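PDB 2CB4: mosquitocidal toxin from Bacillus sphaericus, which is a toxin that kills mosquitoes and whose catalytic domain, the part in this chain, probably transfers ADP-ribose from NAD+ to target proteins. Local coordinates for residues 79-84 with 253-259; 122-128 with 178-184. The protein carries 1 engineered substitution. All coordinates share one frame; numbering follows the deposited sequence.

Contact 1: residues 79-84 with 253-259; sequences LRWDRR and YNQDFDM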
ATOM      1  N   LEU A  79      26.033 -26.613 -23.688  1.00 25.34           N
ATOM      2  CA  LEU A  79      26.234 -25.186 -23.884  1.00 24.73           C
ATOM      3  C   LEU A  79      24.929 -24.439 -23.725  1.00 28.69           C
ATOM      4  O   LEU A  79      23.856 -24.948 -24.036  1.00 28.35           O
ATOM      5  CB  LEU A  79      26.770 -24.912 -25.307  1.00 24.32           C
ATOM      6  CG  LEU A  79      28.040 -25.636 -25.772  1.00 27.63           C
ATOM      7  CD1 LEU A  79      28.235 -25.320 -27.258  1.00 26.98           C
ATOM      8  CD2 LEU A  79      29.254 -25.180 -24.937  1.00 25.55           C
ATOM      9  N   ARG A  80      25.037 -23.201 -23.274  1.00 25.48           N
ATOM     10  CA  ARG A  80      23.873 -22.330 -23.151  1.00 24.06           C
ATOM     11  C   ARG A  80      24.241 -20.897 -23.509  1.00 26.97           C
ATOM     12  O   ARG A  80      25.135 -20.311 -22.912  1.00 26.65           O
ATOM     13  CB  ARG A  80      23.219 -22.376 -21.768  1.00 19.78           C
ATOM     14  CG  ARG A  80      22.105 -21.392 -21.706  1.00 20.55           C
ATOM     15  CD  ARG A  80      21.163 -21.598 -20.559  1.00 25.72           C
ATOM     16  NE  ARG A  80      20.316 -20.423 -20.443  1.00 23.43           N
ATOM     17  CZ  ARG A  80      19.044 -20.341 -20.817  1.00 34.51           C
ATOM     18  NH1 ARG A  80      18.399 -21.390 -21.302  1.00 26.95           N
ATOM     19  NH2 ARG A  80      18.409 -19.196 -20.671  1.00 24.71           N
ATOM     20  N   TRP A  81      23.541 -20.351 -24.493  1.00 24.03           N
ATOM     21  CA  TRP A  81      23.721 -18.973 -24.936  1.00 23.14           C
ATOM     22  C   TRP A  81      22.842 -18.136 -24.027  1.00 26.24           C
ATOM     23  O   TRP A  81      21.650 -18.414 -23.881  1.00 24.63           O
ATOM     24  CB  TRP A  81      23.214 -18.820 -26.369  1.00 21.19           C
ATOM     25  CG  TRP A  81      24.106 -19.524 -27.355  1.00 21.29           C
ATOM     26  CD1 TRP A  81      23.903 -20.773 -27.936  1.00 23.34           C
ATOM     27  CD2 TRP A  81      25.320 -19.012 -27.922  1.00 20.62           C
ATOM     28  NE1 TRP A  81      24.939 -21.065 -28.787  1.00 21.94           N
ATOM     29  CE2 TRP A  81      25.830 -20.018 -28.800  1.00 23.63           C
ATOM     30  CE3 TRP A  81      26.066 -17.838 -27.730  1.00 21.01           C
ATOM     31  CZ2 TRP A  81      27.025 -19.849 -29.520  1.00 22.17           C
ATOM     32  CZ3 TRP A  81      27.250 -17.668 -28.466  1.00 21.79           C
ATOM     33  CH2 TRP A  81      27.704 -18.663 -29.359  1.00 22.14           C
ATOM     34  N   ASP A  82      23.421 -17.100 -23.423  1.00 22.57           N
ATOM     35  CA  ASP A  82      22.657 -16.254 -22.506  1.00 22.02           C
ATOM     36  C   ASP A  82      23.216 -14.834 -22.528  1.00 25.56           C
ATOM     37  O   ASP A  82      24.443 -14.639 -22.627  1.00 25.48           O
ATOM     38  CB  ASP A  82      22.702 -16.838 -21.061  1.00 22.11           C
ATOM     39  CG  ASP A  82      21.449 -16.515 -20.246  1.00 28.13           C
ATOM     40  OD1 ASP A  82      21.212 -15.322 -19.978  1.00 30.55           O
ATOM     41  OD2 ASP A  82      20.690 -17.435 -19.856  1.00 28.21           O
ATOM     42  N   ARG A  83      22.323 -13.852 -22.427  1.00 21.19           N
ATOM     43  CA  ARG A  83      22.744 -12.441 -22.416  1.00 21.68           C
ATOM     44  C   ARG A  83      23.188 -11.995 -21.011  1.00 25.53           C
ATOM     45  O   ARG A  83      23.825 -10.969 -20.889  1.00 25.71           O
ATOM     46  CB  ARG A  83      21.635 -11.503 -22.960  1.00 22.06           C
ATOM     47  CG  ARG A  83      21.194 -11.765 -24.437  1.00 22.58           C
ATOM     48  CD  ARG A  83      22.032 -10.975 -25.414  1.00 20.38           C
ATOM     49  NE  ARG A  83      21.881 -11.365 -26.822  1.00 20.28           N
ATOM     50  CZ  ARG A  83      22.645 -10.870 -27.794  1.00 30.21           C
ATOM     51  NH1 ARG A  83      23.535  -9.956 -27.505  1.00 20.13           N
ATOM     52  NH2 ARG A  83      22.539 -11.273 -29.034  1.00 22.64           N
ATOM     53  N   ARG A  84      22.885 -12.790 -19.975  1.00 22.08           N
ATOM     54  CA  ARG A  84      23.254 -12.476 -18.596  1.00 21.78           C
ATOM     55  C   ARG A  84      24.714 -12.795 -18.296  1.00 26.31           C
ATOM     56  O   ARG A  84      25.224 -13.820 -18.715  1.00 24.84           O
ATOM     57  CB  ARG A  84      22.287 -13.122 -17.590  1.00 18.52           C
ATOM     58  CG  ARG A  84      20.844 -12.629 -17.751  1.00 16.54           C
ATOM     59  CD  ARG A  84      19.867 -13.503 -16.936  1.00 21.55           C
ATOM     60  NE  ARG A  84      19.794 -14.854 -17.503  1.00 24.93           N
ATOM     61  CZ  ARG A  84      19.291 -15.908 -16.880  1.00 37.19           C
ATOM     62  NH1 ARG A  84      18.793 -15.778 -15.656  1.00 23.24           N
ATOM     63  NH2 ARG A  84      19.295 -17.098 -17.480  1.00 22.73           N
ATOM     64  N   TYR A 253      11.884  -8.904 -19.549  1.00 57.45           N
ATOM     65  CA  TYR A 253      12.971  -9.452 -20.394  1.00 55.72           C
ATOM     66  C   TYR A 253      12.823 -10.972 -20.440  1.00 54.39           C
ATOM     67  O   TYR A 253      12.496 -11.615 -19.434  1.00 55.40           O
ATOM     68  CB  TYR A 253      14.363  -9.011 -19.848  1.00 55.78           C
ATOM     69  CG  TYR A 253      15.574  -9.920 -20.097  1.00 55.00           C
ATOM     70  CD1 TYR A 253      16.217  -9.953 -21.347  1.00 56.47           C
ATOM     71  CD2 TYR A 253      16.121 -10.683 -19.050  1.00 54.60           C
ATOM     72  CE1 TYR A 253      17.343 -10.789 -21.569  1.00 56.49           C
ATOM     73  CE2 TYR A 253      17.245 -11.496 -19.248  1.00 54.89           C
ATOM     74  CZ  TYR A 253      17.846 -11.545 -20.511  1.00 61.66           C
ATOM     75  OH  TYR A 253      18.938 -12.348 -20.715  1.00 61.82           O
ATOM     76  N   ASN A 254      13.027 -11.552 -21.615  1.00 44.01           N
ATOM     77  CA  ASN A 254      12.935 -13.001 -21.720  1.00 39.73           C
ATOM     78  C   ASN A 254      14.363 -13.552 -21.810  1.00 34.60           C
ATOM     79  O   ASN A 254      15.004 -13.466 -22.845  1.00 31.55           O
ATOM     80  CB  ASN A 254      12.091 -13.402 -22.933  1.00 34.14           C
ATOM     81  CG  ASN A 254      11.909 -14.897 -23.054  1.00 43.12           C
ATOM     82  OD1 ASN A 254      12.490 -15.686 -22.305  1.00 39.81           O
ATOM     83  ND2 ASN A 254      11.157 -15.300 -24.046  1.00 32.42           N
ATOM     84  N   GLN A 255      14.842 -14.091 -20.698  1.00 28.82           N
ATOM     85  CA  GLN A 255      16.185 -14.674 -20.599  1.00 27.27           C
ATOM     86  C   GLN A 255      16.389 -15.870 -21.533  1.00 31.13           C
ATOM     87  O   GLN A 255      17.535 -16.247 -21.830  1.00 31.48           O
ATOM     88  CB  GLN A 255      16.469 -15.084 -19.161  1.00 27.71           C
ATOM     89  CG  GLN A 255      15.545 -16.162 -18.672  1.00 36.19           C
ATOM     90  CD  GLN A 255      15.319 -16.103 -17.206  1.00 47.33           C
ATOM     91  OE1 GLN A 255      15.025 -15.056 -16.671  1.00 50.70           O
ATOM     92  NE2 GLN A 255      15.459 -17.236 -16.537  1.00 35.65           N
ATOM     93  N   ASP A 256      15.289 -16.457 -22.023  1.00 26.43           N
ATOM     94  CA  ASP A 256      15.376 -17.619 -22.937  1.00 25.66           C
ATOM     95  C   ASP A 256      15.165 -17.267 -24.407  1.00 30.08           C
ATOM     96  O   ASP A 256      15.039 -18.150 -25.237  1.00 30.08           O
ATOM     97  CB  ASP A 256      14.328 -18.701 -22.591  1.00 26.80           C
ATOM     98  CG  ASP A 256      14.509 -19.286 -21.204  1.00 34.00           C
ATOM     99  OD1 ASP A 256      15.630 -19.192 -20.650  1.00 33.65           O
ATOM    100  OD2 ASP A 256      13.522 -19.850 -20.676  1.00 37.63           O
ATOM    101  N   PHE A 257      15.099 -15.987 -24.747  1.00 26.17           N
ATOM    102  CA  PHE A 257      14.850 -15.626 -26.132  1.00 24.45           C
ATOM    103  C   PHE A 257      15.868 -16.243 -27.084  1.00 29.75           C
ATOM    104  O   PHE A 257      15.525 -16.745 -28.153  1.00 30.85           O
ATOM    105  CB  PHE A 257      14.788 -14.092 -26.295  1.00 24.71           C
ATOM    106  CG  PHE A 257      14.180 -13.645 -27.607  1.00 24.14           C
ATOM    107  CD1 PHE A 257      12.791 -13.705 -27.809  1.00 24.04           C
ATOM    108  CD2 PHE A 257      15.000 -13.214 -28.662  1.00 23.72           C
ATOM    109  CE1 PHE A 257      12.223 -13.321 -29.026  1.00 23.33           C
ATOM    110  CE2 PHE A 257      14.438 -12.808 -29.882  1.00 25.50           C
ATOM    111  CZ  PHE A 257      13.054 -12.855 -30.065  1.00 23.03           C
ATOM    112  N   ASP A 258      17.132 -16.193 -26.695  1.00 25.19           N
ATOM    113  CA  ASP A 258      18.212 -16.724 -27.512  1.00 24.47           C
ATOM    114  C   ASP A 258      18.446 -18.236 -27.446  1.00 28.34           C
ATOM    115  O   ASP A 258      19.430 -18.725 -27.960  1.00 28.79           O
ATOM    116  CB  ASP A 258      19.501 -15.961 -27.217  1.00 26.35           C
ATOM    117  CG  ASP A 258      19.479 -14.563 -27.822  1.00 31.29           C
ATOM    118  OD1 ASP A 258      19.065 -14.434 -29.012  1.00 29.70           O
ATOM    119  OD2 ASP A 258      19.763 -13.607 -27.073  1.00 33.39           O
HETATM  120  N   MSE A 259      17.525 -18.957 -26.815  1.00 23.68           N
HETATM  121  CA  MSE A 259      17.601 -20.407 -26.707  1.00 21.20           C
HETATM  122  C   MSE A 259      16.322 -21.089 -27.255  1.00 29.71           C
HETATM  123  O   MSE A 259      16.134 -22.273 -27.064  1.00 32.37           O
HETATM  124  CB  MSE A 259      17.921 -20.913 -25.280  1.00 19.41           C
HETATM  125  CG  MSE A 259      19.401 -20.840 -24.900  1.00 17.35           C
HETATM  126 SE   MSE A 259      20.654 -21.772 -25.971  1.00 13.89          SE
HETATM  127  CE  MSE A 259      20.133 -23.393 -25.229  1.00 12.60           C
TER
HETATM  128  O   HOH W   1      18.999 -17.311 -23.924  1.00 26.05           O
HETATM  129  O   HOH W   2      19.529 -14.260 -22.482  1.00 19.79           O
HETATM  130  O   HOH W   3      17.991 -19.260 -16.605  1.00 22.58           O
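Arg80 NH2 is shared by two carboxylates, Asp256 OD1 across the contact at 2.8 Å and Asp82 OD2 of its own strand at 3.0 Å. The bond to Asp256 runs nearly along the C-O axis of OD1 and leaves the guanidinium plane by 17°. The Asp82 bond lies close to that plane, and Arg80 NE reaches the same oxygen on its anti lone pair, so this side-on grip and the Asp256 bond together limit rotation of the group. Arg80 gets there with an extended chain (chi1 176°), while Met259 CG rests over one face of its guanidinium. Arg84 meets both oxygens of Asp82 on their syn side, NE to OD1 and NH2 to OD2, so that OD2 is shared with Arg80. Its backbone N also binds OD1, closing an Asx turn.

Gln255 lies over the Arg84 guanidinium, its CB 3.7 Å from Arg84 CZ and its amide stacked at 27° to the guanidinium plane. Tyr253, on the exposed side, sets its ring edge against Arg84 CD. Farther along, Arg83 NE donates to Asp258 OD2 at 3.1 Å, from above the carboxylate plane; Ser145 holds the other oxygen of Asp258, and Asp243 and Asn148 meet Arg83 NH1. The selenium of Met259 (selenomethionine) is 3.9 Å from Trp81 CD1, a Met-aromatic contact at the ring edge.

Water completes the join: one molecule bridges Trp81 O and Gln255 O, and another links Arg83 N, at 2.8 Å, with Gln255 O and Tyr253 OH. Arg80 fits the arginine of the R-S-E motif of ADP-ribosyltransferases, which in relatives lies at the NAD+ site. Loop 253-259 is thus held by salt bridges and water rather than a backbone ladder, and its Asp256 occupies the guanidinium of that presumed NAD+-site arginine.

Contact 2: residues 122-128 with 178-184; sequences IFVSTTR and EDQITFP. Engineered in segment 178-184: Gln180 (natural residue Glu).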
ATOM      1  N   ILE A 122       9.165 -24.102 -15.879  1.00 27.07           N
ATOM      2  CA  ILE A 122      10.199 -24.497 -14.929  1.00 26.02           C
ATOM      3  C   ILE A 122      11.418 -25.099 -15.655  1.00 28.45           C
ATOM      4  O   ILE A 122      12.380 -25.522 -15.012  1.00 29.27           O
ATOM      5  CB  ILE A 122       9.660 -25.564 -13.938  1.00 28.94           C
ATOM      6  CG1 ILE A 122       9.199 -26.834 -14.677  1.00 29.62           C
ATOM      7  CG2 ILE A 122       8.550 -24.998 -13.053  1.00 27.68           C
ATOM      8  CD1 ILE A 122       9.247 -28.118 -13.794  1.00 30.53           C
ATOM      9  N   PHE A 123      11.374 -25.151 -16.984  1.00 23.03           N
ATOM     10  CA  PHE A 123      12.471 -25.730 -17.763  1.00 23.10           C
ATOM     11  C   PHE A 123      13.549 -24.739 -18.207  1.00 28.11           C
ATOM     12  O   PHE A 123      13.271 -23.592 -18.585  1.00 27.73           O
ATOM     13  CB  PHE A 123      11.936 -26.437 -19.043  1.00 25.11           C
ATOM     14  CG  PHE A 123      10.800 -27.395 -18.786  1.00 26.76           C
ATOM     15  CD1 PHE A 123      11.031 -28.627 -18.173  1.00 29.00           C
ATOM     16  CD2 PHE A 123       9.486 -27.062 -19.151  1.00 27.93           C
ATOM     17  CE1 PHE A 123       9.958 -29.489 -17.901  1.00 29.53           C
ATOM     18  CE2 PHE A 123       8.424 -27.916 -18.888  1.00 29.84           C
ATOM     19  CZ  PHE A 123       8.660 -29.133 -18.261  1.00 28.06           C
ATOM     20  N   VAL A 124      14.794 -25.229 -18.244  1.00 23.92           N
ATOM     21  CA  VAL A 124      15.902 -24.422 -18.733  1.00 21.62           C
ATOM     22  C   VAL A 124      16.557 -25.206 -19.858  1.00 27.18           C
ATOM     23  O   VAL A 124      16.817 -26.349 -19.727  1.00 25.25           O
ATOM     24  CB  VAL A 124      16.939 -24.083 -17.584  1.00 22.44           C
ATOM     25  CG1 VAL A 124      18.256 -23.554 -18.156  1.00 20.50           C
ATOM     26  CG2 VAL A 124      16.338 -23.112 -16.637  1.00 20.68           C
ATOM     27  N   SER A 125      16.789 -24.608 -20.992  1.00 29.43           N
ATOM     28  CA  SER A 125      17.409 -25.379 -22.057  1.00 30.60           C
ATOM     29  C   SER A 125      18.910 -25.266 -22.135  1.00 34.39           C
ATOM     30  O   SER A 125      19.497 -24.280 -21.738  1.00 32.02           O
ATOM     31  CB  SER A 125      16.851 -24.927 -23.425  1.00 32.54           C
ATOM     32  OG  SER A 125      15.557 -25.467 -23.567  1.00 51.61           O
ATOM     33  N   THR A 126      19.509 -26.248 -22.775  1.00 34.03           N
ATOM     34  CA  THR A 126      20.944 -26.251 -23.102  1.00 33.32           C
ATOM     35  C   THR A 126      20.980 -26.946 -24.482  1.00 33.03           C
ATOM     36  O   THR A 126      20.026 -27.538 -24.923  1.00 31.36           O
ATOM     37  CB  THR A 126      21.820 -26.958 -22.044  1.00 32.88           C
ATOM     38  OG1 THR A 126      21.427 -28.325 -22.001  1.00 38.29           O
ATOM     39  CG2 THR A 126      21.572 -26.321 -20.595  1.00 23.24           C
ATOM     40  N   THR A 127      22.087 -26.816 -25.194  1.00 27.73           N
ATOM     41  CA  THR A 127      22.263 -27.444 -26.480  1.00 27.31           C
ATOM     42  C   THR A 127      23.605 -28.186 -26.382  1.00 31.70           C
ATOM     43  O   THR A 127      24.498 -27.783 -25.655  1.00 29.38           O
ATOM     44  CB  THR A 127      22.209 -26.410 -27.670  1.00 30.38           C
ATOM     45  OG1 THR A 127      22.260 -27.109 -28.921  1.00 35.06           O
ATOM     46  CG2 THR A 127      23.374 -25.422 -27.620  1.00 22.01           C
ATOM     47  N   ARG A 128      23.735 -29.282 -27.110  1.00 30.64           N
ATOM     48  CA  ARG A 128      24.969 -30.062 -27.065  1.00 29.74           C
ATOM     49  C   ARG A 128      26.115 -29.443 -27.810  1.00 31.16           C
ATOM     50  O   ARG A 128      25.925 -28.888 -28.885  1.00 29.55           O
ATOM     51  CB  ARG A 128      24.728 -31.469 -27.627  1.00 29.14           C
ATOM     52  CG  ARG A 128      23.545 -32.211 -26.989  1.00 37.81           C
ATOM     53  CD  ARG A 128      23.451 -33.632 -27.502  1.00 38.85           C
ATOM     54  NE  ARG A 128      24.598 -34.419 -27.076  1.00 55.07           N
ATOM     55  CZ  ARG A 128      25.121 -35.438 -27.754  1.00 71.86           C
ATOM     56  NH1 ARG A 128      24.597 -35.813 -28.907  1.00 69.04           N
ATOM     57  NH2 ARG A 128      26.178 -36.085 -27.272  1.00 48.33           N
ATOM     58  N   GLU A 178      17.873 -28.131 -32.851  1.00 56.05           N
ATOM     59  CA  GLU A 178      18.513 -27.466 -31.729  1.00 53.29           C
ATOM     60  C   GLU A 178      19.293 -28.420 -30.800  1.00 57.06           C
ATOM     61  O   GLU A 178      20.101 -27.976 -29.935  1.00 55.82           O
ATOM     62  CB  GLU A 178      17.497 -26.634 -30.942  1.00 53.10           C
ATOM     63  CG  GLU A 178      18.096 -25.838 -29.800  1.00 48.84           C
ATOM     64  CD  GLU A 178      17.066 -25.033 -29.081  1.00 68.79           C
ATOM     65  OE1 GLU A 178      15.848 -25.309 -29.214  1.00 79.35           O
ATOM     66  OE2 GLU A 178      17.470 -24.117 -28.362  1.00 53.00           O
ATOM     67  N   ASP A 179      19.033 -29.724 -30.979  1.00 51.80           N
ATOM     68  CA  ASP A 179      19.650 -30.790 -30.189  1.00 50.69           C
ATOM     69  C   ASP A 179      19.694 -30.422 -28.721  1.00 48.16           C
ATOM     70  O   ASP A 179      20.787 -30.306 -28.169  1.00 46.67           O
ATOM     71  CB  ASP A 179      21.084 -31.040 -30.633  1.00 53.82           C
ATOM     72  CG  ASP A 179      21.198 -31.370 -32.100  1.00 84.47           C
ATOM     73  OD1 ASP A 179      20.345 -32.145 -32.616  1.00 87.49           O
ATOM     74  OD2 ASP A 179      22.154 -30.863 -32.736  1.00 97.47           O
ATOM     75  N   GLN A 180      18.529 -30.254 -28.097  1.00 40.46           N
ATOM     76  CA  GLN A 180      18.454 -29.806 -26.712  1.00 38.20           C
ATOM     77  C   GLN A 180      18.444 -30.820 -25.664  1.00 39.19           C
ATOM     78  O   GLN A 180      17.795 -31.874 -25.815  1.00 40.95           O
ATOM     79  CB  GLN A 180      17.104 -29.180 -26.492  1.00 38.89           C
ATOM     80  CG  GLN A 180      16.967 -27.751 -26.665  1.00 45.16           C
ATOM     81  CD  GLN A 180      15.629 -27.275 -26.078  1.00 51.15           C
ATOM     82  OE1 GLN A 180      15.310 -27.468 -24.868  1.00 32.36           O
ATOM     83  NE2 GLN A 180      14.806 -26.680 -26.916  1.00 39.29           N
ATOM     84  N   ILE A 181      18.984 -30.428 -24.511  1.00 30.13           N
ATOM     85  CA  ILE A 181      18.910 -31.223 -23.317  1.00 27.02           C
ATOM     86  C   ILE A 181      18.231 -30.245 -22.347  1.00 30.85           C
ATOM     87  O   ILE A 181      18.745 -29.164 -22.133  1.00 31.84           O
ATOM     88  CB  ILE A 181      20.293 -31.651 -22.835  1.00 27.90           C
ATOM     89  CG1 ILE A 181      21.125 -32.208 -23.991  1.00 26.59           C
ATOM     90  CG2 ILE A 181      20.137 -32.468 -21.549  1.00 24.72           C
ATOM     91  CD1 ILE A 181      20.442 -33.556 -24.748  1.00 22.96           C
ATOM     92  N   THR A 182      17.033 -30.581 -21.869  1.00 25.75           N
ATOM     93  CA  THR A 182      16.238 -29.709 -21.002  1.00 24.96           C
ATOM     94  C   THR A 182      16.357 -30.083 -19.530  1.00 32.81           C
ATOM     95  O   THR A 182      16.415 -31.291 -19.206  1.00 33.58           O
ATOM     96  CB  THR A 182      14.745 -29.777 -21.410  1.00 30.53           C
ATOM     97  OG1 THR A 182      14.609 -29.377 -22.775  1.00 32.65           O
ATOM     98  CG2 THR A 182      13.872 -28.906 -20.534  1.00 19.52           C
ATOM     99  N   PHE A 183      16.391 -29.047 -18.655  1.00 27.71           N
ATOM    100  CA  PHE A 183      16.525 -29.237 -17.219  1.00 24.99           C
ATOM    101  C   PHE A 183      15.355 -28.685 -16.452  1.00 31.50           C
ATOM    102  O   PHE A 183      15.239 -27.483 -16.271  1.00 31.51           O
ATOM    103  CB  PHE A 183      17.834 -28.634 -16.708  1.00 24.86           C
ATOM    104  CG  PHE A 183      19.060 -29.339 -17.221  1.00 25.14           C
ATOM    105  CD1 PHE A 183      19.752 -30.260 -16.419  1.00 26.03           C
ATOM    106  CD2 PHE A 183      19.506 -29.113 -18.512  1.00 25.95           C
ATOM    107  CE1 PHE A 183      20.863 -30.927 -16.908  1.00 26.10           C
ATOM    108  CE2 PHE A 183      20.632 -29.775 -19.011  1.00 27.73           C
ATOM    109  CZ  PHE A 183      21.306 -30.697 -18.214  1.00 25.01           C
ATOM    110  N   PRO A 184      14.484 -29.576 -15.975  1.00 30.04           N
ATOM    111  CA  PRO A 184      13.331 -29.135 -15.187  1.00 28.41           C
ATOM    112  C   PRO A 184      13.912 -28.635 -13.860  1.00 31.59           C
ATOM    113  O   PRO A 184      14.682 -29.353 -13.201  1.00 30.62           O
ATOM    114  CB  PRO A 184      12.509 -30.446 -14.989  1.00 29.47           C
ATOM    115  CG  PRO A 184      13.000 -31.392 -16.034  1.00 33.47           C
ATOM    116  CD  PRO A 184      14.474 -31.048 -16.193  1.00 29.72           C
TER
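Strands 123-128 and 180-184 pair antiparallel, from Phe123 with Pro184 to Thr127 with Gln180, in the central sheet of the ADP-ribosyltransferase fold. Ser125-Thr126-Thr127 probably occupies the place of the S-T-S element of its R-S-E motif, with Thr in the third position, and Glu178-Asp179-Gln180 fits the E-x-E element, Gln180 being an engineered residue in place of Glu. The Val124-Phe183 pair is firmly bonded: Phe183 N to Val124 O is 2.9 Å, with an N-H...O angle of 161°. The next hydrogen-bonded pair, Thr126-Ile181, has one weak bond, from Thr126 N to Ile181 O at 131°. The Thr126 hydroxyl adds a second bond. At chi1 63° OG1 sits between the backbone N and carbonyl carbon and donates to the same Ile181 O at 2.8 Å, so that one carbonyl takes both groups of a single residue. The same OG1 meets the edge of the Phe183 ring, 3.4 Å from CE2.

On the face bearing Ser125, Gln180 and Thr182, packing is tight where Thr182 CG2 lies 3.5 Å from Phe123 CB, and Leu115 of helix 111-117 covers Gln180 and Thr182. Gln180 OE1 is modelled 2.4 Å from Ser125 OG, a doubtful distance; its NE2 donates to Glu178 OE1 from above the carboxylate plane. Ser125 OG is also bound by Tyr114.

Packing slackens where strand 180-184 begins. Arg128 N to Asp179 O stretches to 3.3 Å. Asp179 is poorly ordered and partly exposed, and its carboxylate makes no salt bridge with Arg128. The Arg128 guanidinium instead binds Glu75 O through NH2, leaving its aliphatic stem on the neighbouring strand, with CG 3.9 Å from Ile181 CG1.

In the fold
Both contacts are largely buried and share one sheet, in which strands 78-82 and 123-131 are neighbours; contact 2 is nearer the centre of the chain and lies within the loop closed by contact 1. Their chemistry follows their place. Contact 2 joins strand to strand by backbone bonds and hydroxyls, whereas contact 1 lays an irregular loop on a strand end through charged side chains and ordered water, with a more exposed margin. They meet where Arg80 NH1 probably donates to Ser125 O (3.1 Å). This joins the presumed arginine and serine elements, while the glutamate element, at the start of strand 180-184, pairs with the serine strand in contact 2.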